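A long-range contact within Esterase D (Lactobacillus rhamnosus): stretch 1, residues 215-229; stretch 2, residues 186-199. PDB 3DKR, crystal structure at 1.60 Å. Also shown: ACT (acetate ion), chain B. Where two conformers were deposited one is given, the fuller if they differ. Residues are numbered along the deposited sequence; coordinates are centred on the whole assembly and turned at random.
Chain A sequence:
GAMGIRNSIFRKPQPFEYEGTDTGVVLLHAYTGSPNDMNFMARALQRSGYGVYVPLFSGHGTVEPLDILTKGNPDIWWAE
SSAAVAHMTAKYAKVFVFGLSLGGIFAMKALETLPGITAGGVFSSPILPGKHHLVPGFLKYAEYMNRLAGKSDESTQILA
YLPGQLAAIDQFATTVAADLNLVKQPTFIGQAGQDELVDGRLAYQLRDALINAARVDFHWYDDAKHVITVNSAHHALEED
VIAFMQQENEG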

ATOM      1  N   ARG A 215     -16.773  -1.552 -11.318  1.00 22.20           N
ATOM      2  CA  ARG A 215     -16.391  -0.221 -11.755  1.00 22.96           C
ATOM      3  C   ARG A 215     -14.933   0.022 -11.390  1.00 21.82           C
ATOM      4  O   ARG A 215     -14.381  -0.666 -10.522  1.00 21.60           O
ATOM      5  CB  ARG A 215     -17.270   0.865 -11.131  1.00 23.19           C
ATOM      6  CG  ARG A 215     -17.086   1.117  -9.630  1.00 25.43           C
ATOM      7  CD  ARG A 215     -17.740   2.458  -9.169  1.00 26.83           C
ATOM      8  NE  ARG A 215     -17.528   2.735  -7.732  1.00 29.06           N
ATOM      9  CZ  ARG A 215     -18.149   2.092  -6.744  1.00 29.69           C
ATOM     10  NH1 ARG A 215     -19.027   1.133  -7.010  1.00 32.10           N
ATOM     11  NH2 ARG A 215     -17.891   2.400  -5.475  1.00 29.36           N
ATOM     12  N   VAL A 216     -14.315   0.973 -12.088  1.00 21.34           N
ATOM     13  CA  VAL A 216     -12.970   1.432 -11.759  1.00 20.60           C
ATOM     14  C   VAL A 216     -12.974   2.946 -11.563  1.00 20.76           C
ATOM     15  O   VAL A 216     -13.219   3.710 -12.503  1.00 22.22           O
ATOM     16  CB  VAL A 216     -11.944   1.035 -12.839  1.00 20.61           C
ATOM     17  CG1 VAL A 216     -10.561   1.514 -12.439  1.00 20.83           C
ATOM     18  CG2 VAL A 216     -11.961  -0.474 -13.033  1.00 20.98           C
ATOM     19  N   ASP A 217     -12.702   3.385 -10.339  1.00 19.39           N
ATOM     20  CA  ASP A 217     -12.730   4.803  -9.994  1.00 19.26           C
ATOM     21  C   ASP A 217     -11.302   5.341 -10.014  1.00 19.05           C
ATOM     22  O   ASP A 217     -10.524   5.080  -9.095  1.00 19.60           O
ATOM     23  CB  ASP A 217     -13.359   4.974  -8.608  1.00 19.81           C
ATOM     24  CG  ASP A 217     -13.559   6.429  -8.218  1.00 21.47           C
ATOM     25  OD1 ASP A 217     -13.551   7.330  -9.085  1.00 24.33           O
ATOM     26  OD2 ASP A 217     -13.761   6.669  -7.007  1.00 25.14           O
ATOM     27  N   PHE A 218     -10.964   6.090 -11.064  1.00 18.99           N
ATOM     28  CA  PHE A 218      -9.576   6.453 -11.371  1.00 18.20           C
ATOM     29  C   PHE A 218      -9.280   7.923 -11.079  1.00 18.70           C
ATOM     30  O   PHE A 218      -9.990   8.822 -11.561  1.00 19.46           O
ATOM     31  CB  PHE A 218      -9.295   6.146 -12.847  1.00 18.76           C
ATOM     32  CG  PHE A 218      -7.841   6.320 -13.264  1.00 18.08           C
ATOM     33  CD1 PHE A 218      -7.006   5.215 -13.340  1.00 19.91           C
ATOM     34  CD2 PHE A 218      -7.327   7.557 -13.617  1.00 18.94           C
ATOM     35  CE1 PHE A 218      -5.693   5.349 -13.734  1.00 20.69           C
ATOM     36  CE2 PHE A 218      -5.995   7.704 -14.005  1.00 19.68           C
ATOM     37  CZ  PHE A 218      -5.177   6.591 -14.064  1.00 20.09           C
ATOM     38  N   HIS A 219      -8.207   8.171 -10.332  1.00 18.43           N
ATOM     39  CA  HIS A 219      -7.828   9.525  -9.931  1.00 18.29           C
ATOM     40  C   HIS A 219      -6.345   9.785 -10.102  1.00 18.54           C
ATOM     41  O   HIS A 219      -5.522   8.988  -9.653  1.00 18.09           O
ATOM     42  CB  HIS A 219      -8.225   9.766  -8.486  1.00 19.28           C
ATOM     43  CG  HIS A 219      -9.695   9.712  -8.279  1.00 19.34           C
ATOM     44  ND1 HIS A 219     -10.501  10.817  -8.451  1.00 22.72           N
ATOM     45  CD2 HIS A 219     -10.518   8.684  -7.966  1.00 23.29           C
ATOM     46  CE1 HIS A 219     -11.758  10.471  -8.236  1.00 23.38           C
ATOM     47  NE2 HIS A 219     -11.795   9.186  -7.937  1.00 23.48           N
ATOM     48  N   TRP A 220      -6.034  10.893 -10.783  1.00 18.35           N
ATOM     49  CA  TRP A 220      -4.664  11.351 -11.031  1.00 18.12           C
ATOM     50  C   TRP A 220      -4.415  12.582 -10.174  1.00 18.50           C
ATOM     51  O   TRP A 220      -5.243  13.505 -10.186  1.00 19.97           O
ATOM     52  CB  TRP A 220      -4.499  11.709 -12.515  1.00 18.02           C
ATOM     53  CG  TRP A 220      -3.072  11.800 -12.960  1.00 18.06           C
ATOM     54  CD1 TRP A 220      -2.323  12.928 -13.125  1.00 18.10           C
ATOM     55  CD2 TRP A 220      -2.230  10.703 -13.310  1.00 18.30           C
ATOM     56  NE1 TRP A 220      -1.043  12.594 -13.537  1.00 17.70           N
ATOM     57  CE2 TRP A 220      -0.963  11.230 -13.652  1.00 17.58           C
ATOM     58  CE3 TRP A 220      -2.412   9.325 -13.333  1.00 17.98           C
ATOM     59  CZ2 TRP A 220       0.102  10.412 -14.051  1.00 17.16           C
ATOM     60  CZ3 TRP A 220      -1.368   8.522 -13.728  1.00 18.25           C
ATOM     61  CH2 TRP A 220      -0.130   9.059 -14.080  1.00 18.40           C
ATOM     62  N   TYR A 221      -3.299  12.604  -9.435  1.00 17.94           N
ATOM     63  CA  TYR A 221      -2.978  13.691  -8.498  1.00 18.82           C
ATOM     64  C   TYR A 221      -1.844  14.488  -9.126  1.00 19.88           C
ATOM     65  O   TYR A 221      -0.667  14.224  -8.907  1.00 19.16           O
ATOM     66  CB  TYR A 221      -2.692  13.126  -7.087  1.00 18.28           C
ATOM     67  CG  TYR A 221      -3.951  12.466  -6.573  1.00 18.19           C
ATOM     68  CD1 TYR A 221      -4.980  13.217  -6.011  1.00 19.04           C
ATOM     69  CD2 TYR A 221      -4.146  11.098  -6.733  1.00 18.42           C
ATOM     70  CE1 TYR A 221      -6.175  12.610  -5.600  1.00 17.78           C
ATOM     71  CE2 TYR A 221      -5.323  10.479  -6.328  1.00 17.45           C
ATOM     72  CZ  TYR A 221      -6.340  11.242  -5.783  1.00 16.49           C
ATOM     73  OH  TYR A 221      -7.492  10.606  -5.389  1.00 17.71           O
ATOM     74  N   ASP A 222      -2.244  15.502  -9.889  1.00 21.53           N
ATOM     75  CA  ASP A 222      -1.400  16.162 -10.896  0.50 22.35           C
ATOM     76  C   ASP A 222       0.049  16.458 -10.519  1.00 22.70           C
ATOM     77  O   ASP A 222       0.991  16.024 -11.192  1.00 24.04           O
ATOM     78  CB  ASP A 222      -2.075  17.452 -11.418  0.50 22.65           C
ATOM     79  CG  ASP A 222      -2.652  18.344 -10.309  0.50 23.07           C
ATOM     80  OD1 ASP A 222      -2.307  18.189  -9.109  0.50 24.20           O
ATOM     81  OD2 ASP A 222      -3.468  19.230 -10.658  0.50 24.21           O
ATOM     82  N   ASP A 223       0.226  17.251  -9.470  1.00 22.62           N
ATOM     83  CA  ASP A 223       1.572  17.767  -9.149  1.00 22.46           C
ATOM     84  C   ASP A 223       2.262  17.053  -7.994  1.00 22.28           C
ATOM     85  O   ASP A 223       3.335  17.462  -7.545  1.00 23.56           O
ATOM     86  CB  ASP A 223       1.511  19.270  -8.857  1.00 22.92           C
ATOM     87  N   ALA A 224       1.689  15.939  -7.554  1.00 20.93           N
ATOM     88  CA  ALA A 224       2.123  15.330  -6.310  1.00 20.71           C
ATOM     89  C   ALA A 224       3.226  14.306  -6.534  1.00 20.06           C
ATOM     90  O   ALA A 224       3.231  13.605  -7.554  1.00 20.01           O
ATOM     91  CB  ALA A 224       0.934  14.680  -5.637  1.00 20.12           C
ATOM     92  N   LYS A 225       4.152  14.215  -5.578  1.00 19.63           N
ATOM     93  CA  LYS A 225       5.139  13.143  -5.535  1.00 19.34           C
ATOM     94  C   LYS A 225       4.458  11.866  -5.023  1.00 18.56           C
ATOM     95  O   LYS A 225       3.248  11.833  -4.769  1.00 17.48           O
ATOM     96  CB  LYS A 225       6.333  13.534  -4.646  1.00 19.87           C
ATOM     97  CG  LYS A 225       7.018  14.840  -5.091  1.00 23.30           C
ATOM     98  CD  LYS A 225       8.446  14.958  -4.563  1.00 25.29           C
ATOM     99  N   HIS A 226       5.250  10.815  -4.877  1.00 17.90           N
ATOM    100  CA  HIS A 226       4.708   9.462  -4.729  1.00 17.50           C
ATOM    101  C   HIS A 226       3.719   9.271  -3.589  1.00 16.91           C
ATOM    102  O   HIS A 226       2.644   8.692  -3.793  1.00 15.96           O
ATOM    103  CB  HIS A 226       5.859   8.481  -4.587  1.00 17.55           C
ATOM    104  CG  HIS A 226       5.440   7.072  -4.313  1.00 17.15           C
ATOM    105  ND1 HIS A 226       4.842   6.279  -5.267  1.00 17.42           N
ATOM    106  CD2 HIS A 226       5.555   6.311  -3.202  1.00 16.99           C
ATOM    107  CE1 HIS A 226       4.589   5.089  -4.744  1.00 16.72           C
ATOM    108  NE2 HIS A 226       5.019   5.082  -3.494  1.00 17.10           N
ATOM    109  N   VAL A 227       4.077   9.724  -2.389  1.00 16.59           N
ATOM    110  CA  VAL A 227       3.331   9.315  -1.190  1.00 16.47           C
ATOM    111  C   VAL A 227       2.163  10.265  -0.982  1.00 15.95           C
ATOM    112  O   VAL A 227       2.184  11.144  -0.113  1.00 16.78           O
ATOM    113  CB  VAL A 227       4.219   9.187   0.063  1.00 16.91           C
ATOM    114  CG1 VAL A 227       3.417   8.604   1.240  1.00 18.01           C
ATOM    115  CG2 VAL A 227       5.444   8.291  -0.228  1.00 18.45           C
ATOM    116  N   ILE A 228       1.125  10.061  -1.791  1.00 15.69           N
ATOM    117  CA  ILE A 228      -0.025  10.946  -1.811  1.00 15.79           C
ATOM    118  C   ILE A 228      -0.896  10.888  -0.543  1.00 15.81           C
ATOM    119  O   ILE A 228      -1.755  11.743  -0.355  1.00 16.45           O
ATOM    120  CB  ILE A 228      -0.893  10.762  -3.086  1.00 15.94           C
ATOM    121  CG1 ILE A 228      -1.402   9.324  -3.234  1.00 16.48           C
ATOM    122  CG2 ILE A 228      -0.107  11.185  -4.321  1.00 17.16           C
ATOM    123  CD1 ILE A 228      -2.448   9.192  -4.345  1.00 16.71           C
ATOM    124  N   THR A 229      -0.654   9.915   0.330  1.00 15.72           N
ATOM    125  CA  THR A 229      -1.340   9.858   1.618  1.00 16.00           C
ATOM    126  C   THR A 229      -0.762  10.849   2.629  1.00 16.79           C
ATOM    127  O   THR A 229      -1.372  11.097   3.680  1.00 16.30           O
ATOM    128  CB  THR A 229      -1.241   8.458   2.233  1.00 15.30           C
ATOM    129  OG1 THR A 229       0.128   8.048   2.226  1.00 15.02           O
ATOM    130  CG2 THR A 229      -2.091   7.455   1.436  1.00 16.39           C
TER
HETATM  131  C   ACT B 245       5.589   2.082  -1.983  1.00 16.17           C
HETATM  132  O   ACT B 245       5.419   0.876  -1.630  1.00 15.32           O
HETATM  133  OXT ACT B 245       4.578   2.820  -2.154  1.00 16.25           O
HETATM  134  CH3 ACT B 245       6.967   2.649  -2.190  1.00 16.79           C
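Stretch 2 (186-199) PTFIGQAGQDELVD

After Pro-186, stretch 2 runs as an extended strand beside the strand of stretch 1; the paired residues include Thr-187 to Ala-192 and Val-216 to Tyr-221. The two run parallel. Their axes differ by 11° and approach to 4.7 Å. The register is one to one: Thr-187 lies beside Val-216, Ile-189 beside Phe-218, Gln-191 beside Trp-220, and Ala-192 beside Tyr-221.

The backbone bonds form a regular parallel ladder, in which the chains donate alternately. Thr-187 N donates to Arg-215 O at 2.9 Å, and Asp-217 N to Thr-187 O at 2.8 Å. Ile-189 N then reaches Asp-217 O at 2.9 Å, and His-219 N reaches Ile-189 O at 2.7 Å. Gln-191 N bonds His-219 O at 3.1 Å; Tyr-221 N bonds Gln-191 O at 2.9 Å. The next rung is Gly-193 N to Tyr-221 O at 2.8 Å.

Ile-189 has the largest area covered by stretch 1 among the residues of stretch 2. Its side chain shares a sheet face with Val-216 and Phe-218. Its CD1 packs on Val-216 CG1 at 3.7 Å, and its CG2 meets Phe-218 CD1 at 3.9 Å. It therefore spans two neighbours that point the same way from the adjacent strand.

Gln-191 follows on that face. Its chi1 is t and its chi2 is p. Its CG lies 3.4 Å from Trp-220 CZ3. Its NE2 donates to Ala-192 O at 3.0 Å and to Asp-195 OD2 at 3.0 Å, tying the strand to the loop after it. Gly-193 passes close to the indole: its CA is 3.3 Å from Trp-220 NE1. An ideal CB here would clash with Trp-220 NE1 and Asp-222 O. A water joins Gly-193 O to Trp-220 NE1.

The other face carries the side chains of Phe-188 and Ala-192 in stretch 2; Gly-190, between them, has none, and its CA lies 3.8 Å from Tyr-221 CE2. The Phe-188 and His-219 rings are nearly parallel, with planes at 21°, but are slid apart and barely overlap; Phe-188 CE1 is 3.4 Å from His-219 CD2. Ala-192 CB is 3.0 Å from Lys-225 O and 3.6 Å from Ile-228 CG2.

Beyond the strands, both chains turn into loops that stay in contact. Stretch 1 makes a type I turn from Tyr-221 to Ala-224, and Gln-194 N bonds Ala-224 O at 2.9 Å.

His-226 is the most covered residue of the contact. Its ND1 donates to Asp-195 OD2 at 2.7 Å, and its backbone N donates to Glu-196 OE1 at 2.9 Å. Asp-195 OD1 accepts from Leu-197 N at 2.8 Å and from Val-198 N at 3.0 Å, so the carboxylate is held by its own loop. Leu-197 CB lies over one face of the imidazole, 4.3 Å from the ring centroid. At the ring edge, His-226 NE2 donates to acetate OXT at 2.7 Å. The acetate probably comes from the crystallisation liquor.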

ATOM      1  N   PRO A 186     -15.801  -3.236  -7.170  1.00 17.13           N
ATOM      2  CA  PRO A 186     -15.380  -1.883  -7.469  1.00 17.09           C
ATOM      3  C   PRO A 186     -13.923  -1.672  -7.032  1.00 16.92           C
ATOM      4  O   PRO A 186     -13.543  -2.102  -5.933  1.00 17.60           O
ATOM      5  CB  PRO A 186     -16.328  -1.025  -6.620  1.00 18.00           C
ATOM      6  CG  PRO A 186     -17.531  -1.880  -6.439  1.00 17.16           C
ATOM      7  CD  PRO A 186     -17.056  -3.268  -6.390  1.00 17.35           C
ATOM      8  N   THR A 187     -13.136  -1.042  -7.895  1.00 16.96           N
ATOM      9  CA  THR A 187     -11.710  -0.799  -7.625  1.00 16.37           C
ATOM     10  C   THR A 187     -11.364   0.677  -7.758  1.00 16.64           C
ATOM     11  O   THR A 187     -11.729   1.335  -8.734  1.00 18.04           O
ATOM     12  CB  THR A 187     -10.841  -1.618  -8.572  1.00 16.52           C
ATOM     13  OG1 THR A 187     -11.195  -2.998  -8.464  1.00 17.46           O
ATOM     14  CG2 THR A 187      -9.351  -1.437  -8.260  1.00 17.39           C
ATOM     15  N   PHE A 188     -10.632   1.170  -6.763  1.00 15.58           N
ATOM     16  CA  PHE A 188     -10.143   2.538  -6.705  1.00 15.45           C
ATOM     17  C   PHE A 188      -8.692   2.563  -7.152  1.00 15.47           C
ATOM     18  O   PHE A 188      -7.890   1.734  -6.726  1.00 15.92           O
ATOM     19  CB  PHE A 188     -10.235   3.065  -5.265  1.00 15.82           C
ATOM     20  CG  PHE A 188      -9.806   4.490  -5.111  1.00 15.87           C
ATOM     21  CD1 PHE A 188     -10.729   5.524  -5.225  1.00 15.70           C
ATOM     22  CD2 PHE A 188      -8.475   4.816  -4.901  1.00 16.19           C
ATOM     23  CE1 PHE A 188     -10.334   6.857  -5.102  1.00 16.97           C
ATOM     24  CE2 PHE A 188      -8.082   6.140  -4.767  1.00 17.49           C
ATOM     25  CZ  PHE A 188      -9.014   7.164  -4.886  1.00 17.58           C
ATOM     26  N   ILE A 189      -8.360   3.527  -8.003  1.00 15.51           N
ATOM     27  CA  ILE A 189      -6.967   3.733  -8.429  1.00 15.75           C
ATOM     28  C   ILE A 189      -6.583   5.190  -8.285  1.00 16.43           C
ATOM     29  O   ILE A 189      -7.184   6.061  -8.923  1.00 16.49           O
ATOM     30  CB  ILE A 189      -6.723   3.308  -9.888  1.00 15.83           C
ATOM     31  CG1 ILE A 189      -7.081   1.836 -10.081  1.00 15.51           C
ATOM     32  CG2 ILE A 189      -5.254   3.591 -10.264  1.00 15.70           C
ATOM     33  CD1 ILE A 189      -6.987   1.314 -11.538  1.00 17.78           C
ATOM     34  N   GLY A 190      -5.610   5.466  -7.418  1.00 16.07           N
ATOM     35  CA  GLY A 190      -5.029   6.784  -7.296  1.00 15.82           C
ATOM     36  C   GLY A 190      -3.551   6.739  -7.623  1.00 15.73           C
ATOM     37  O   GLY A 190      -2.858   5.790  -7.252  1.00 15.39           O
ATOM     38  N   GLN A 191      -3.062   7.759  -8.323  1.00 15.51           N
ATOM     39  CA  GLN A 191      -1.673   7.787  -8.765  1.00 15.90           C
ATOM     40  C   GLN A 191      -1.136   9.216  -8.789  1.00 16.13           C
ATOM     41  O   GLN A 191      -1.751  10.100  -9.384  1.00 16.34           O
ATOM     42  CB  GLN A 191      -1.577   7.186 -10.161  1.00 15.72           C
ATOM     43  CG  GLN A 191      -0.197   7.231 -10.782  1.00 16.80           C
ATOM     44  CD  GLN A 191       0.838   6.538  -9.950  1.00 14.96           C
ATOM     45  OE1 GLN A 191       0.729   5.334  -9.696  1.00 15.66           O
ATOM     46  NE2 GLN A 191       1.881   7.274  -9.560  1.00 16.49           N
ATOM     47  N   ALA A 192       0.014   9.412  -8.160  1.00 16.63           N
ATOM     48  CA  ALA A 192       0.734  10.686  -8.186  1.00 16.72           C
ATOM     49  C   ALA A 192       1.194  11.018  -9.611  1.00 17.47           C
ATOM     50  O   ALA A 192       1.717  10.148 -10.309  1.00 17.43           O
ATOM     51  CB  ALA A 192       1.939  10.624  -7.244  1.00 17.47           C
ATOM     52  N   GLY A 193       1.026  12.279 -10.011  1.00 17.73           N
ATOM     53  CA  GLY A 193       1.423  12.745 -11.354  1.00 17.72           C
ATOM     54  C   GLY A 193       2.888  13.148 -11.507  1.00 17.92           C
ATOM     55  O   GLY A 193       3.342  13.407 -12.632  1.00 19.06           O
ATOM     56  N   GLN A 194       3.631  13.223 -10.399  1.00 17.45           N
ATOM     57  CA  GLN A 194       5.070  13.488 -10.418  1.00 17.83           C
ATOM     58  C   GLN A 194       5.775  12.424  -9.579  1.00 17.20           C
ATOM     59  O   GLN A 194       6.648  12.695  -8.758  1.00 17.82           O
ATOM     60  CB  GLN A 194       5.360  14.903  -9.909  1.00 17.75           C
ATOM     61  CG  GLN A 194       4.737  15.996 -10.768  1.00 18.63           C
ATOM     62  CD  GLN A 194       5.416  16.156 -12.136  1.00 19.46           C
ATOM     63  OE1 GLN A 194       6.496  15.604 -12.389  1.00 21.42           O
ATOM     64  NE2 GLN A 194       4.772  16.926 -13.028  1.00 19.88           N
ATOM     65  N   ASP A 195       5.406  11.178  -9.845  1.00 17.48           N
ATOM     66  CA  ASP A 195       5.879  10.070  -9.034  1.00 17.19           C
ATOM     67  C   ASP A 195       7.328   9.719  -9.349  1.00 17.92           C
ATOM     68  O   ASP A 195       7.649   9.246 -10.453  1.00 18.64           O
ATOM     69  CB  ASP A 195       4.996   8.833  -9.239  1.00 17.11           C
ATOM     70  CG  ASP A 195       5.169   7.808  -8.125  1.00 17.08           C
ATOM     71  OD1 ASP A 195       6.328   7.521  -7.739  1.00 16.39           O
ATOM     72  OD2 ASP A 195       4.145   7.281  -7.633  1.00 16.36           O
ATOM     73  N   GLU A 196       8.182   9.917  -8.347  1.00 18.45           N
ATOM     74  CA  GLU A 196       9.608   9.670  -8.449  1.00 18.84           C
ATOM     75  C   GLU A 196      10.049   8.229  -8.182  1.00 19.02           C
ATOM     76  O   GLU A 196      11.229   7.911  -8.359  1.00 19.99           O
ATOM     77  CB  GLU A 196      10.364  10.591  -7.478  1.00 18.74           C
ATOM     78  CG  GLU A 196      10.304  10.195  -5.999  1.00 19.42           C
ATOM     79  CD  GLU A 196       9.021  10.559  -5.259  1.00 20.92           C
ATOM     80  OE1 GLU A 196       7.977  10.856  -5.900  1.00 20.46           O
ATOM     81  OE2 GLU A 196       9.068  10.543  -4.000  1.00 23.90           O
ATOM     82  N   LEU A 197       9.119   7.368  -7.754  1.00 18.42           N
ATOM     83  CA  LEU A 197       9.465   6.012  -7.358  1.00 18.10           C
ATOM     84  C   LEU A 197       8.916   4.937  -8.287  1.00 17.83           C
ATOM     85  O   LEU A 197       9.549   3.916  -8.460  1.00 16.72           O
ATOM     86  CB  LEU A 197       8.998   5.729  -5.930  1.00 18.47           C
ATOM     87  CG  LEU A 197       9.610   6.555  -4.809  1.00 19.94           C
ATOM     88  CD1 LEU A 197       9.089   6.053  -3.497  1.00 21.03           C
ATOM     89  CD2 LEU A 197      11.143   6.471  -4.850  1.00 21.69           C
ATOM     90  N   VAL A 198       7.736   5.157  -8.868  1.00 17.22           N
ATOM     91  CA  VAL A 198       7.166   4.205  -9.827  1.00 17.68           C
ATOM     92  C   VAL A 198       6.648   4.947 -11.050  1.00 17.40           C
ATOM     93  O   VAL A 198       6.324   6.133 -10.967  1.00 17.92           O
ATOM     94  CB  VAL A 198       6.041   3.342  -9.212  1.00 17.60           C
ATOM     95  CG1 VAL A 198       6.569   2.564  -8.002  1.00 17.93           C
ATOM     96  CG2 VAL A 198       4.830   4.192  -8.854  1.00 17.59           C
ATOM     97  N   ASP A 199       6.604   4.234 -12.178  1.00 16.75           N
ATOM     98  CA  ASP A 199       6.139   4.778 -13.443  1.00 17.44           C
ATOM     99  C   ASP A 199       4.614   4.854 -13.367  1.00 17.27           C
ATOM    100  O   ASP A 199       3.933   3.842 -13.429  1.00 16.80           O
ATOM    101  CB  ASP A 199       6.598   3.851 -14.571  1.00 17.47           C
ATOM    102  CG  ASP A 199       6.225   4.345 -15.951  1.00 18.97           C
ATOM    103  OD1 ASP A 199       5.392   5.278 -16.068  1.00 18.77           O
ATOM    104  OD2 ASP A 199       6.758   3.766 -16.936  1.00 20.95           O
TER
HETATM  105  O   HOH W   1       0.967   7.603  -5.906  1.00 15.29           O
HETATM  106  O   HOH W   2       1.402  13.792 -14.513  1.00 17.77           O
HETATM  107  O   HOH W   3       7.104  10.652  -2.096  1.00 24.72           O